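Local coordinates for protein fluoroacetyl-CoA thioesterase (Streptomyces cattleya, PDB 3KUV) that hydrolyses fluoroacetyl-CoA to fluoroacetate and CoA, sparing acetyl-CoA, and so confers resistance to fluoroacetate as a hot-dog-fold homodimer, at residues R10-F15 and T87-L92; P37-S42 and T77-P82; P82-T87 and D108-I113; L100-S105 and H118-I123. The protein carries 1 engineered substitution. One frame throughout, in Å; residues are numbered along the deposited sequence. Where two conformers were deposited one is given.

Interaction 1: R10-F15 and T87-L92; sequences RFTHDF and TVTAEL
Arg10 runs out from the edge strand 10-15 alongside Glu91 of strand 87-92, both chains pointing the same way. Its CB lies 4.2 Å from Ala90 O. CG, anti to the carbonyl carbon, makes the main contact, lying 3.7 Å from Glu91 CG and equally near OE1. CD still skirts OE1, but a bend at chi3 (-69°) then turns the guanidinium off, leaving NE 4.9 Å from Glu91 OE1, so the opposite charges are near but not in contact, and any attraction is at longer range. The aliphatic stems therefore do the packing.

Beneath these side chains the backbones pair antiparallel, joining the first strand of the hot-dog sheet to its neighbour. Phe11 with Ala90 and His13 with Val88 are the hydrogen-bonded pairs, each closed by two N-H...O=C bonds whose donors lie in the carbonyl planes; Ala90 N to Phe11 O is the straightest, at 170°. The face bearing Phe11, His13, Val88 and Ala90 looks toward helix 42-57, the central helix that the sheet wraps, where the His13 ring meets that of Trp51 with the planes steeply inclined. The face of Arg10, Thr12, Asp14, Thr87, Thr89 and Glu91 is the more polar one. Here Thr12 and Thr89 stand side by side, with Thr12 CG2 loosely against Thr89 OG1. At the far end, Thr87 OG1, anti to its carbonyl carbon, donates to Asp14 OD1 over 2.7 Å, reaching the oxygen from above the carboxylate plane, while Thr87 CG2 brushes the same oxygen.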
loop_
_atom_site.group_PDB
_atom_site.type_symbol
_atom_site.label_atom_id
_atom_site.label_comp_id
_atom_site.label_asym_id
_atom_site.label_seq_id
_atom_site.Cartn_x
_atom_site.Cartn_y
_atom_site.Cartn_z
ATOM N N ARG B 10 9.282 4.105 -20.183
ATOM C CA ARG B 10 9.452 3.279 -18.996
ATOM C C ARG B 10 10.543 3.845 -18.121
ATOM O O ARG B 10 11.599 4.287 -18.590
ATOM C CB ARG B 10 9.811 1.824 -19.344
ATOM C CG ARG B 10 8.588 1.070 -20.016
ATOM C CD ARG B 10 8.972 -0.275 -20.562
ATOM N NE ARG B 10 9.839 -0.098 -21.718
ATOM C CZ ARG B 10 10.514 -1.112 -22.291
ATOM N NH1 ARG B 10 10.452 -2.336 -21.781
ATOM N NH2 ARG B 10 11.273 -0.894 -23.337
ATOM N N PHE B 11 10.291 3.801 -16.835
ATOM C CA PHE B 11 11.246 4.254 -15.833
ATOM C C PHE B 11 11.453 3.075 -14.891
ATOM O O PHE B 11 10.490 2.337 -14.547
ATOM C CB PHE B 11 10.700 5.409 -14.981
ATOM C CG PHE B 11 11.640 5.731 -13.793
ATOM C CD1 PHE B 11 12.971 6.284 -14.000
ATOM C CD2 PHE B 11 11.246 5.491 -12.474
ATOM C CE1 PHE B 11 13.809 6.531 -12.901
ATOM C CE2 PHE B 11 12.061 5.771 -11.409
ATOM C CZ PHE B 11 13.339 6.257 -11.588
ATOM N N THR B 12 12.706 2.823 -14.507
ATOM C CA THR B 12 12.981 1.733 -13.528
ATOM C C THR B 12 13.503 2.269 -12.254
ATOM O O THR B 12 14.289 3.243 -12.252
ATOM C CB THR B 12 13.854 0.606 -14.057
ATOM O OG1 THR B 12 15.134 1.140 -14.189
ATOM C CG2 THR B 12 13.416 0.264 -15.511
ATOM N N HIS B 13 13.023 1.708 -11.157
ATOM C CA HIS B 13 13.425 2.083 -9.830
ATOM C C HIS B 13 13.857 0.829 -9.065
ATOM O O HIS B 13 13.058 -0.123 -8.886
ATOM C CB HIS B 13 12.182 2.746 -9.156
ATOM C CG HIS B 13 12.442 3.208 -7.760
ATOM N ND1 HIS B 13 11.939 2.598 -6.627
ATOM C CD2 HIS B 13 13.080 4.308 -7.355
ATOM C CE1 HIS B 13 12.298 3.298 -5.565
ATOM N NE2 HIS B 13 12.999 4.340 -5.972
ATOM N N ASP B 14 15.129 0.797 -8.596
ATOM C CA ASP B 14 15.655 -0.395 -7.926
ATOM C C ASP B 14 15.816 -0.110 -6.432
ATOM O O ASP B 14 16.221 0.992 -5.988
ATOM C CB ASP B 14 17.064 -0.797 -8.449
ATOM C CG ASP B 14 17.077 -1.032 -9.925
ATOM O OD1 ASP B 14 16.164 -1.679 -10.450
ATOM O OD2 ASP B 14 17.936 -0.489 -10.644
ATOM N N PHE B 15 15.455 -1.114 -5.622
ATOM C CA PHE B 15 15.455 -0.928 -4.171
ATOM C C PHE B 15 15.800 -2.223 -3.509
ATOM O O PHE B 15 15.047 -3.213 -3.602
ATOM C CB PHE B 15 14.022 -0.531 -3.708
ATOM C CG PHE B 15 13.943 -0.283 -2.223
ATOM C CD1 PHE B 15 14.602 0.815 -1.615
ATOM C CD2 PHE B 15 13.170 -1.151 -1.447
ATOM C CE1 PHE B 15 14.427 0.994 -0.158
ATOM C CE2 PHE B 15 13.001 -0.922 -0.094
ATOM C CZ PHE B 15 13.620 0.115 0.537
ATOM N N THR B 87 12.830 -4.391 -8.334
ATOM C CA THR B 87 12.856 -3.407 -9.433
ATOM C C THR B 87 11.392 -3.144 -9.788
ATOM O O THR B 87 10.684 -4.074 -10.175
ATOM C CB THR B 87 13.606 -3.927 -10.666
ATOM O OG1 THR B 87 14.999 -4.142 -10.339
ATOM C CG2 THR B 87 13.495 -2.964 -11.855
ATOM N N VAL B 88 10.986 -1.870 -9.694
ATOM C CA VAL B 88 9.684 -1.432 -10.165
ATOM C C VAL B 88 9.896 -0.871 -11.564
ATOM O O VAL B 88 10.805 -0.004 -11.755
ATOM C CB VAL B 88 9.078 -0.353 -9.265
ATOM C CG1 VAL B 88 7.772 0.201 -9.847
ATOM C CG2 VAL B 88 8.784 -0.921 -7.820
ATOM N N THR B 89 9.074 -1.281 -12.533
ATOM C CA THR B 89 9.046 -0.629 -13.868
ATOM C C THR B 89 7.740 0.155 -13.941
ATOM O O THR B 89 6.655 -0.447 -13.685
ATOM C CB THR B 89 9.068 -1.713 -14.955
ATOM O OG1 THR B 89 10.318 -2.427 -14.827
ATOM C CG2 THR B 89 9.074 -1.078 -16.349
ATOM N N ALA B 90 7.809 1.450 -14.198
ATOM C CA ALA B 90 6.589 2.318 -14.305
ATOM C C ALA B 90 6.521 2.815 -15.741
ATOM O O ALA B 90 7.486 3.370 -16.252
ATOM C CB ALA B 90 6.699 3.507 -13.411
ATOM N N GLU B 91 5.377 2.714 -16.347
ATOM C CA GLU B 91 5.234 3.057 -17.773
ATOM C C GLU B 91 4.077 4.008 -17.831
ATOM O O GLU B 91 2.943 3.702 -17.441
ATOM C CB GLU B 91 4.961 1.822 -18.558
ATOM C CG GLU B 91 5.011 2.163 -20.050
ATOM C CD GLU B 91 4.942 0.944 -20.975
ATOM O OE1 GLU B 91 5.116 -0.249 -20.533
ATOM O OE2 GLU B 91 4.748 1.210 -22.193
ATOM N N LEU B 92 4.297 5.200 -18.361
ATOM C CA LEU B 92 3.250 6.229 -18.431
ATOM C C LEU B 92 2.150 5.848 -19.452
ATOM O O LEU B 92 2.480 5.579 -20.647
ATOM C CB LEU B 92 3.876 7.592 -18.778
ATOM C CG LEU B 92 2.876 8.701 -18.748
ATOM C CD1 LEU B 92 2.235 8.949 -17.377
ATOM C CD2 LEU B 92 3.384 10.079 -19.312
#

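Interaction 2: P37-S42 and T77-P82; sequences PEVFAS and TAATPP. Engineered in segment 37-42: Ser42 (natural residue Thr). With ACT (acetate ion), chain H.
Val39 lays its CG1 methyl against Ala79 CB at 4.0 Å, with CG1 anti to the carbonyl carbon. Its other methyl, CG2, takes the crowded position between backbone N and carbonyl carbon and faces the CH3 of a bound acetate. Next to this apolar touch, Phe40 N donates to Thr80 O over 2.8 Å, a nearly straight bond (165°) lying in the carbonyl plane; Val39 CA leans on the same oxygen. Phe40 CB rests near Thr80 CB, but with CG anti to the backbone N the ring swings off toward Met45 and Leu48 of helix 42-57. A water completes the bridge, donating to Phe40 O and accepting from Thr80 N. Further along, Glu38, the centre of an inverse gamma turn, sets its carbonyl O 3.4 Å from Pro82 CD, while its carboxylate is engaged by Thr22.

The two loops thus meet beside the active site of this hot-dog thioesterase, 77-82 carrying the CoA-binding Thr77. Residues 40-42 belong to the substrate site and lead into the central helix, with Ala41 as its N-cap. Ser42, an engineered residue at an active-site position where the natural one is threonine, donates its backbone N to acetate OXT over 2.8 Å; its OG is only weakly placed for the same oxygen. Gly69 N of the second subunit binds this acetate too. Backbone N-H groups from two subunits, one at the start of a helix, thus converge on one anion, a setting that would be expected to stabilise negative charge on a bound carboxylate or acyl oxygen.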
loop_
_atom_site.group_PDB
_atom_site.type_symbol
_atom_site.label_atom_id
_atom_site.label_comp_id
_atom_site.label_asym_id
_atom_site.label_seq_id
_atom_site.Cartn_x
_atom_site.Cartn_y
_atom_site.Cartn_z
ATOM N N PRO B 37 5.269 -13.817 8.504
ATOM C CA PRO B 37 6.567 -14.070 7.889
ATOM C C PRO B 37 7.333 -12.770 7.544
ATOM O O PRO B 37 6.733 -11.707 7.377
ATOM C CB PRO B 37 6.208 -14.769 6.601
ATOM C CG PRO B 37 4.771 -15.363 6.812
ATOM C CD PRO B 37 4.143 -14.342 7.674
ATOM N N GLU B 38 8.655 -12.861 7.555
ATOM C CA GLU B 38 9.553 -11.696 7.316
ATOM C C GLU B 38 9.721 -11.444 5.837
ATOM O O GLU B 38 10.713 -11.837 5.165
ATOM C CB GLU B 38 10.914 -11.972 7.961
ATOM C CG GLU B 38 10.809 -11.794 9.512
ATOM C CD GLU B 38 10.894 -10.326 9.933
ATOM O OE1 GLU B 38 9.962 -9.582 9.662
ATOM O OE2 GLU B 38 11.894 -9.896 10.556
ATOM N N VAL B 39 8.646 -10.874 5.281
ATOM C CA VAL B 39 8.601 -10.625 3.818
ATOM C C VAL B 39 8.065 -9.197 3.603
ATOM O O VAL B 39 7.398 -8.625 4.473
ATOM C CB VAL B 39 7.661 -11.629 3.061
ATOM C CG1 VAL B 39 8.256 -13.065 3.196
ATOM C CG2 VAL B 39 6.215 -11.584 3.585
ATOM N N PHE B 40 8.489 -8.626 2.455
ATOM C CA PHE B 40 8.147 -7.262 2.123
ATOM C C PHE B 40 6.594 -7.080 2.124
ATOM O O PHE B 40 5.846 -7.842 1.472
ATOM C CB PHE B 40 8.796 -7.076 0.700
ATOM C CG PHE B 40 8.743 -5.688 0.151
ATOM C CD1 PHE B 40 8.319 -5.473 -1.197
ATOM C CD2 PHE B 40 9.171 -4.612 0.914
ATOM C CE1 PHE B 40 8.338 -4.110 -1.735
ATOM C CE2 PHE B 40 9.263 -3.264 0.400
ATOM C CZ PHE B 40 8.810 -3.043 -0.942
ATOM N N ALA B 41 6.132 -6.048 2.839
ATOM C CA ALA B 41 4.668 -5.873 2.979
ATOM C C ALA B 41 4.019 -5.261 1.769
ATOM O O ALA B 41 4.630 -4.351 1.153
ATOM C CB ALA B 41 4.303 -4.984 4.215
ATOM N N SER B 42 2.751 -5.643 1.523
ATOM C CA SER B 42 2.003 -5.048 0.443
ATOM C C SER B 42 1.953 -3.493 0.547
ATOM O O SER B 42 2.079 -2.830 -0.463
ATOM C CB SER B 42 0.590 -5.576 0.414
ATOM O OG SER B 42 0.563 -6.920 0.005
ATOM N N THR B 77 1.985 -11.360 -6.313
ATOM C CA THR B 77 2.000 -12.782 -6.875
ATOM C C THR B 77 3.107 -13.676 -6.212
ATOM O O THR B 77 3.144 -14.901 -6.448
ATOM C CB THR B 77 2.132 -12.774 -8.365
ATOM O OG1 THR B 77 3.288 -12.019 -8.766
ATOM C CG2 THR B 77 0.915 -12.086 -8.978
ATOM N N ALA B 78 4.070 -13.064 -5.549
ATOM C CA ALA B 78 5.151 -13.808 -4.864
ATOM C C ALA B 78 5.678 -12.956 -3.742
ATOM O O ALA B 78 5.581 -11.725 -3.806
ATOM C CB ALA B 78 6.301 -14.184 -5.851
ATOM N N ALA B 79 6.334 -13.559 -2.746
ATOM C CA ALA B 79 6.778 -12.870 -1.576
ATOM C C ALA B 79 8.322 -12.704 -1.618
ATOM O O ALA B 79 9.048 -13.491 -2.249
ATOM C CB ALA B 79 6.368 -13.637 -0.312
ATOM N N THR B 80 8.782 -11.616 -0.972
ATOM C CA THR B 80 10.210 -11.212 -1.120
ATOM C C THR B 80 10.822 -11.000 0.264
ATOM O O THR B 80 10.403 -10.156 1.025
ATOM C CB THR B 80 10.277 -9.837 -1.872
ATOM O OG1 THR B 80 9.668 -9.962 -3.177
ATOM C CG2 THR B 80 11.718 -9.301 -2.075
ATOM N N PRO B 81 11.865 -11.779 0.612
ATOM C CA PRO B 81 12.607 -11.541 1.870
ATOM C C PRO B 81 13.540 -10.361 1.749
ATOM O O PRO B 81 13.952 -10.001 0.628
ATOM C CB PRO B 81 13.476 -12.826 1.950
ATOM C CG PRO B 81 13.735 -13.219 0.515
ATOM C CD PRO B 81 12.431 -12.826 -0.250
ATOM N N PRO B 82 13.948 -9.837 2.875
ATOM C CA PRO B 82 15.006 -8.765 2.855
ATOM C C PRO B 82 16.264 -9.281 2.182
ATOM O O PRO B 82 16.610 -10.465 2.199
ATOM C CB PRO B 82 15.272 -8.507 4.323
ATOM C CG PRO B 82 13.925 -8.922 5.031
ATOM C CD PRO B 82 13.477 -10.113 4.259
HETATM C C ACT H . 1.838 -9.208 2.625
HETATM O O ACT H . 0.821 -9.958 3.004
HETATM O OXT ACT H . 1.780 -7.962 2.840
HETATM C CH3 ACT H . 3.062 -9.766 2.011
HETATM O O HOH W 1 6.570 -10.050 0.073
#

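Interaction 3: P82-T87 and D108-I113; sequences PGLTVT and DGVDEI
Leu84 and Asp108 cross obliquely, the leucine laid over the start of a tight turn. Leu84 CB approaches Asp108 O at 3.6 Å, and CD1 reaches on to the carboxylate, 3.8 Å from OD2, before ending against Val110 CG2. Val86 and Ile113 meet at about a right angle instead: the tip of the isoleucine, CD1, comes up to both valine methyls, nearest to CG1 at 4.0 Å.

The Asp108 carboxylate is fixed in orientation by several bonds. Its CG occupies the crowded position between backbone N and carbonyl carbon (chi1 61°), which brings OD1 back to the backbone: Val110 N closes an Asx turn on its anti lone pair, and Asp111 N, on the syn one, extends it to an Asx motif through an almost perfectly straight bond (178°). OD2 is gripped by Thr80 OG1 and by a salt bridge from Lys135 of the second subunit, which should favour the ionised aspartate. No direct hydrogen bond joins the two segments. A water does so, accepting from Thr85 N at 2.9 Å and donating to Asp108 O, while Asp108 CA offers a CA-H...O contact to Thr85 O.

The contact lies where strand 85-96 begins and the turn of the hairpin 99-107/112-124 folds beside it. Val86 and Ile113 face Met45 of the central helix 42-57 and Ala106 of strand 99-107, and the backbone of Val86 hydrogen-bonds to that of Phe15 in edge strand 10-16.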
loop_
_atom_site.group_PDB
_atom_site.type_symbol
_atom_site.label_atom_id
_atom_site.label_comp_id
_atom_site.label_asym_id
_atom_site.label_seq_id
_atom_site.Cartn_x
_atom_site.Cartn_y
_atom_site.Cartn_z
ATOM N N PRO B 82 13.948 -9.837 2.875
ATOM C CA PRO B 82 15.006 -8.765 2.855
ATOM C C PRO B 82 16.264 -9.281 2.182
ATOM O O PRO B 82 16.610 -10.465 2.199
ATOM C CB PRO B 82 15.272 -8.507 4.323
ATOM C CG PRO B 82 13.925 -8.922 5.031
ATOM C CD PRO B 82 13.477 -10.113 4.259
ATOM N N GLY B 83 16.876 -8.386 1.455
ATOM C CA GLY B 83 18.175 -8.639 0.822
ATOM C C GLY B 83 18.090 -8.809 -0.682
ATOM O O GLY B 83 19.118 -8.595 -1.428
ATOM N N LEU B 84 16.910 -9.119 -1.229
ATOM C CA LEU B 84 16.710 -9.072 -2.700
ATOM C C LEU B 84 16.474 -7.633 -3.159
ATOM O O LEU B 84 16.096 -6.798 -2.362
ATOM C CB LEU B 84 15.465 -9.938 -3.147
ATOM C CG LEU B 84 15.741 -11.437 -2.927
ATOM C CD1 LEU B 84 14.501 -12.159 -3.368
ATOM C CD2 LEU B 84 16.912 -12.000 -3.738
ATOM N N THR B 85 16.722 -7.391 -4.456
ATOM C CA THR B 85 16.461 -6.064 -5.027
ATOM C C THR B 85 15.074 -6.148 -5.715
ATOM O O THR B 85 14.888 -6.981 -6.634
ATOM C CB THR B 85 17.491 -5.733 -6.079
ATOM O OG1 THR B 85 18.825 -5.754 -5.482
ATOM C CG2 THR B 85 17.276 -4.359 -6.712
ATOM N N VAL B 86 14.186 -5.272 -5.308
ATOM C CA VAL B 86 12.891 -5.135 -5.992
ATOM C C VAL B 86 13.110 -4.058 -7.088
ATOM O O VAL B 86 13.580 -2.903 -6.797
ATOM C CB VAL B 86 11.775 -4.733 -5.032
ATOM C CG1 VAL B 86 10.483 -4.370 -5.882
ATOM C CG2 VAL B 86 11.483 -5.900 -4.124
ATOM N N THR B 87 12.830 -4.391 -8.334
ATOM C CA THR B 87 12.856 -3.407 -9.433
ATOM C C THR B 87 11.392 -3.144 -9.788
ATOM O O THR B 87 10.684 -4.074 -10.175
ATOM C CB THR B 87 13.606 -3.927 -10.666
ATOM O OG1 THR B 87 14.999 -4.142 -10.339
ATOM C CG2 THR B 87 13.495 -2.964 -11.855
ATOM N N ASP B 108 11.583 -9.227 -8.151
ATOM C CA ASP B 108 12.636 -9.177 -7.121
ATOM C C ASP B 108 13.955 -9.832 -7.545
ATOM O O ASP B 108 14.731 -10.234 -6.679
ATOM C CB ASP B 108 12.152 -9.732 -5.760
ATOM C CG ASP B 108 11.721 -11.205 -5.837
ATOM O OD1 ASP B 108 12.049 -11.891 -6.811
ATOM O OD2 ASP B 108 11.076 -11.612 -4.816
ATOM N N GLY B 109 14.171 -9.999 -8.841
ATOM C CA GLY B 109 15.364 -10.707 -9.314
ATOM C C GLY B 109 15.145 -12.233 -9.426
ATOM O O GLY B 109 15.895 -12.929 -10.152
ATOM N N VAL B 110 14.155 -12.762 -8.708
ATOM C CA VAL B 110 13.848 -14.204 -8.720
ATOM C C VAL B 110 12.504 -14.420 -9.356
ATOM O O VAL B 110 12.380 -15.150 -10.381
ATOM C CB VAL B 110 13.876 -14.764 -7.307
ATOM C CG1 VAL B 110 13.516 -16.263 -7.376
ATOM C CG2 VAL B 110 15.281 -14.520 -6.692
ATOM N N ASP B 111 11.494 -13.722 -8.854
ATOM C CA ASP B 111 10.157 -13.877 -9.351
ATOM C C ASP B 111 9.559 -12.505 -9.761
ATOM O O ASP B 111 9.900 -11.478 -9.179
ATOM C CB ASP B 111 9.216 -14.397 -8.235
ATOM C CG ASP B 111 9.587 -15.793 -7.723
ATOM O OD1 ASP B 111 9.766 -16.689 -8.617
ATOM O OD2 ASP B 111 9.739 -15.968 -6.483
ATOM N N GLU B 112 8.591 -12.522 -10.655
ATOM C CA GLU B 112 7.661 -11.391 -10.820
ATOM C C GLU B 112 6.840 -11.295 -9.528
ATOM O O GLU B 112 6.357 -12.370 -9.019
ATOM C CB GLU B 112 6.871 -11.671 -12.098
ATOM C CG GLU B 112 5.511 -11.139 -12.252
ATOM C CD GLU B 112 5.376 -9.719 -12.864
ATOM O OE1 GLU B 112 5.369 -9.542 -14.138
ATOM O OE2 GLU B 112 5.165 -8.773 -12.059
ATOM N N ILE B 113 6.675 -10.146 -8.909
ATOM C CA ILE B 113 6.001 -10.078 -7.634
ATOM C C ILE B 113 4.713 -9.282 -7.711
ATOM O O ILE B 113 3.948 -9.317 -6.751
ATOM C CB ILE B 113 6.846 -9.515 -6.476
ATOM C CG1 ILE B 113 7.260 -8.060 -6.806
ATOM C CG2 ILE B 113 8.132 -10.359 -6.308
ATOM C CD1 ILE B 113 7.917 -7.364 -5.539
HETATM O O HOH W 2 17.410 -9.466 -6.397
#

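Interaction 4: L100-S105 and H118-I123; sequences LSWRVS and HERAVI. With ACT (acetate ion), chain I.
Segments 100-105 and 118-123 pair within the antiparallel hairpin of strands 99-107 and 112-124, in the middle of the hot-dog sheet. Leu100 with Arg120 and Trp102 with His118 are hydrogen-bonded pairs, each with two backbone bonds. Trp102 N meets His118 O nearly along the C=O axis at 2.8 Å, whereas His118 N reaches Trp102 O from above its carbonyl plane.

On the face of these residues, Trp102 turns its CD1 edge to His118 O, which lies in the ring plane 3.4 Å away. The indole crosses obliquely to Arg120, whose CG and CD both pass 4.0 Å from Trp102 NE1; that buried nitrogen has no hydrogen-bonding partner. Indole and His118 ring are slid so far apart that they barely overlap. Leu100 CD1 touches Val122 CG2 beyond. On the reverse face Ser101 OG lies against Glu119 CG. A water donates to backbone Trp102 O and to Glu119 OE2.

Further out, Trp102 is packed by Ala90 and Leu92 of the adjoining strand and by Cys53 and Met57 of helix 42-57. Arg120, a substrate-binding residue, bends at chi3 (66°) so that its guanidinium leaves the hairpin; NH1 forms a salt bridge with the catalytic Glu50, and NE is tied to Ser67. Ser67 thus holds the guanidinium, which probably orients the Glu50 carboxylate. Arg103, extended from CG to NE, stretches away and donates from NE to O of a bound acetate over 3.0 Å.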
loop_
_atom_site.group_PDB
_atom_site.type_symbol
_atom_site.label_atom_id
_atom_site.label_comp_id
_atom_site.label_asym_id
_atom_site.label_seq_id
_atom_site.Cartn_x
_atom_site.Cartn_y
_atom_site.Cartn_z
ATOM N N LEU B 100 -2.212 11.770 -13.986
ATOM C CA LEU B 100 -1.191 10.936 -14.662
ATOM C C LEU B 100 -1.519 9.470 -14.309
ATOM O O LEU B 100 -1.776 9.166 -13.139
ATOM C CB LEU B 100 0.274 11.258 -14.300
ATOM C CG LEU B 100 0.816 12.597 -14.791
ATOM C CD1 LEU B 100 0.369 13.710 -13.868
ATOM C CD2 LEU B 100 2.341 12.580 -14.912
ATOM N N SER B 101 -1.523 8.584 -15.289
ATOM C CA SER B 101 -1.934 7.187 -15.135
ATOM C C SER B 101 -0.799 6.365 -15.600
ATOM O O SER B 101 -0.122 6.650 -16.660
ATOM C CB SER B 101 -3.143 6.886 -16.023
ATOM O OG SER B 101 -4.323 7.667 -15.657
ATOM N N TRP B 102 -0.508 5.271 -14.878
ATOM C CA TRP B 102 0.663 4.469 -15.091
ATOM C C TRP B 102 0.298 2.964 -15.106
ATOM O O TRP B 102 -0.689 2.581 -14.422
ATOM C CB TRP B 102 1.588 4.676 -13.887
ATOM C CG TRP B 102 1.939 6.165 -13.594
ATOM C CD1 TRP B 102 1.252 7.075 -12.822
ATOM C CD2 TRP B 102 3.086 6.745 -13.988
ATOM N NE1 TRP B 102 1.888 8.263 -12.811
ATOM C CE2 TRP B 102 3.046 8.095 -13.576
ATOM C CE3 TRP B 102 4.179 6.270 -14.793
ATOM C CZ2 TRP B 102 4.098 8.930 -13.792
ATOM C CZ3 TRP B 102 5.137 7.088 -15.060
ATOM C CH2 TRP B 102 5.126 8.447 -14.572
ATOM N N ARG B 103 1.045 2.141 -15.844
ATOM C CA ARG B 103 1.095 0.718 -15.678
ATOM C C ARG B 103 2.339 0.442 -14.853
ATOM O O ARG B 103 3.467 0.967 -15.189
ATOM C CB ARG B 103 1.142 0.010 -17.069
ATOM C CG ARG B 103 0.905 -1.428 -17.012
ATOM C CD ARG B 103 0.939 -2.224 -18.366
ATOM N NE ARG B 103 0.621 -3.621 -18.003
ATOM C CZ ARG B 103 1.466 -4.548 -17.520
ATOM N NH1 ARG B 103 2.761 -4.304 -17.326
ATOM N NH2 ARG B 103 0.988 -5.764 -17.230
ATOM N N VAL B 104 2.221 -0.364 -13.802
ATOM C CA VAL B 104 3.357 -0.670 -12.918
ATOM C C VAL B 104 3.565 -2.172 -12.805
ATOM O O VAL B 104 2.618 -2.978 -12.896
ATOM C CB VAL B 104 3.190 -0.054 -11.538
ATOM C CG1 VAL B 104 3.292 1.487 -11.665
ATOM C CG2 VAL B 104 1.853 -0.379 -10.812
ATOM N N SER B 105 4.818 -2.577 -12.624
ATOM C CA SER B 105 5.084 -3.993 -12.319
ATOM C C SER B 105 6.343 -4.066 -11.515
ATOM O O SER B 105 7.127 -3.070 -11.453
ATOM C CB SER B 105 5.187 -4.835 -13.539
ATOM O OG SER B 105 6.271 -4.416 -14.355
ATOM N N HIS B 118 -1.728 2.421 -11.552
ATOM C CA HIS B 118 -1.608 3.443 -10.479
ATOM C C HIS B 118 -1.947 4.783 -11.117
ATOM O O HIS B 118 -1.481 5.090 -12.266
ATOM C CB HIS B 118 -0.159 3.508 -9.994
ATOM C CG HIS B 118 0.034 4.532 -8.896
ATOM N ND1 HIS B 118 1.073 5.454 -8.818
ATOM C CD2 HIS B 118 -0.760 4.763 -7.823
ATOM C CE1 HIS B 118 0.936 6.176 -7.707
ATOM N NE2 HIS B 118 -0.154 5.776 -7.105
ATOM N N GLU B 119 -2.689 5.609 -10.413
ATOM C CA GLU B 119 -2.981 7.003 -10.900
ATOM C C GLU B 119 -2.563 7.977 -9.836
ATOM O O GLU B 119 -2.622 7.667 -8.625
ATOM C CB GLU B 119 -4.474 7.159 -11.127
ATOM C CG GLU B 119 -4.975 6.333 -12.384
ATOM C CD GLU B 119 -5.099 4.860 -12.129
ATOM O OE1 GLU B 119 -5.580 4.527 -11.042
ATOM O OE2 GLU B 119 -4.811 4.011 -12.985
ATOM N N ARG B 120 -2.139 9.156 -10.311
ATOM C CA ARG B 120 -1.693 10.249 -9.459
ATOM C C ARG B 120 -2.312 11.568 -9.880
ATOM O O ARG B 120 -2.746 11.716 -10.997
ATOM C CB ARG B 120 -0.178 10.418 -9.574
ATOM C CG ARG B 120 0.562 9.088 -9.138
ATOM C CD ARG B 120 2.060 9.289 -8.915
ATOM N NE ARG B 120 2.366 10.153 -7.780
ATOM C CZ ARG B 120 2.211 9.829 -6.499
ATOM N NH1 ARG B 120 1.880 8.540 -6.205
ATOM N NH2 ARG B 120 2.376 10.690 -5.492
ATOM N N ALA B 121 -2.343 12.534 -8.968
ATOM C CA ALA B 121 -2.813 13.867 -9.236
ATOM C C ALA B 121 -1.743 14.901 -8.811
ATOM O O ALA B 121 -1.257 14.833 -7.665
ATOM C CB ALA B 121 -4.106 14.177 -8.471
ATOM N N VAL B 122 -1.415 15.816 -9.713
ATOM C CA VAL B 122 -0.514 16.943 -9.383
ATOM C C VAL B 122 -1.213 17.930 -8.426
ATOM O O VAL B 122 -2.394 18.175 -8.521
ATOM C CB VAL B 122 -0.160 17.681 -10.669
ATOM C CG1 VAL B 122 0.826 18.852 -10.284
ATOM C CG2 VAL B 122 0.599 16.723 -11.637
ATOM N N ILE B 123 -0.437 18.350 -7.441
ATOM C CA ILE B 123 -0.953 19.257 -6.364
ATOM C C ILE B 123 0.008 20.425 -6.215
ATOM O O ILE B 123 1.213 20.302 -6.477
ATOM C CB ILE B 123 -1.214 18.585 -5.010
ATOM C CG1 ILE B 123 0.047 17.908 -4.469
ATOM C CG2 ILE B 123 -2.446 17.624 -5.066
ATOM C CD1 ILE B 123 -0.078 17.596 -2.982
HETATM C C ACT I . -2.528 -5.878 -18.896
HETATM O O ACT I . -1.381 -5.422 -19.271
HETATM O OXT ACT I . -3.401 -5.823 -19.795
HETATM C CH3 ACT I . -2.872 -6.468 -17.531
HETATM O O HOH W 3 -3.546 3.475 -15.150
#

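Interactions 1, 3 and 4 follow one antiparallel sheet, in which strand 85-96 lies between strands 10-16 and 99-107. Interaction 1 meets interaction 4 through backbone pairing, Glu91 N lying 2.8 Å from Arg103 O, and shares Thr87 with interaction 3. Interactions 2 and 3 share Pro82, and Thr80 OG1 stands 2.7 Å from Asp108 OD2, tying loop 77-82 to the hairpin turn. Interactions 2 and 4, with centres about 24 Å apart, do not touch. Interaction 2 faces a site completed by Glu50 and Gly69 of the second subunit, and Arg120 of interaction 4 lies beside Glu50 of its own chain, so within one chain they probably serve different sites of the dimer.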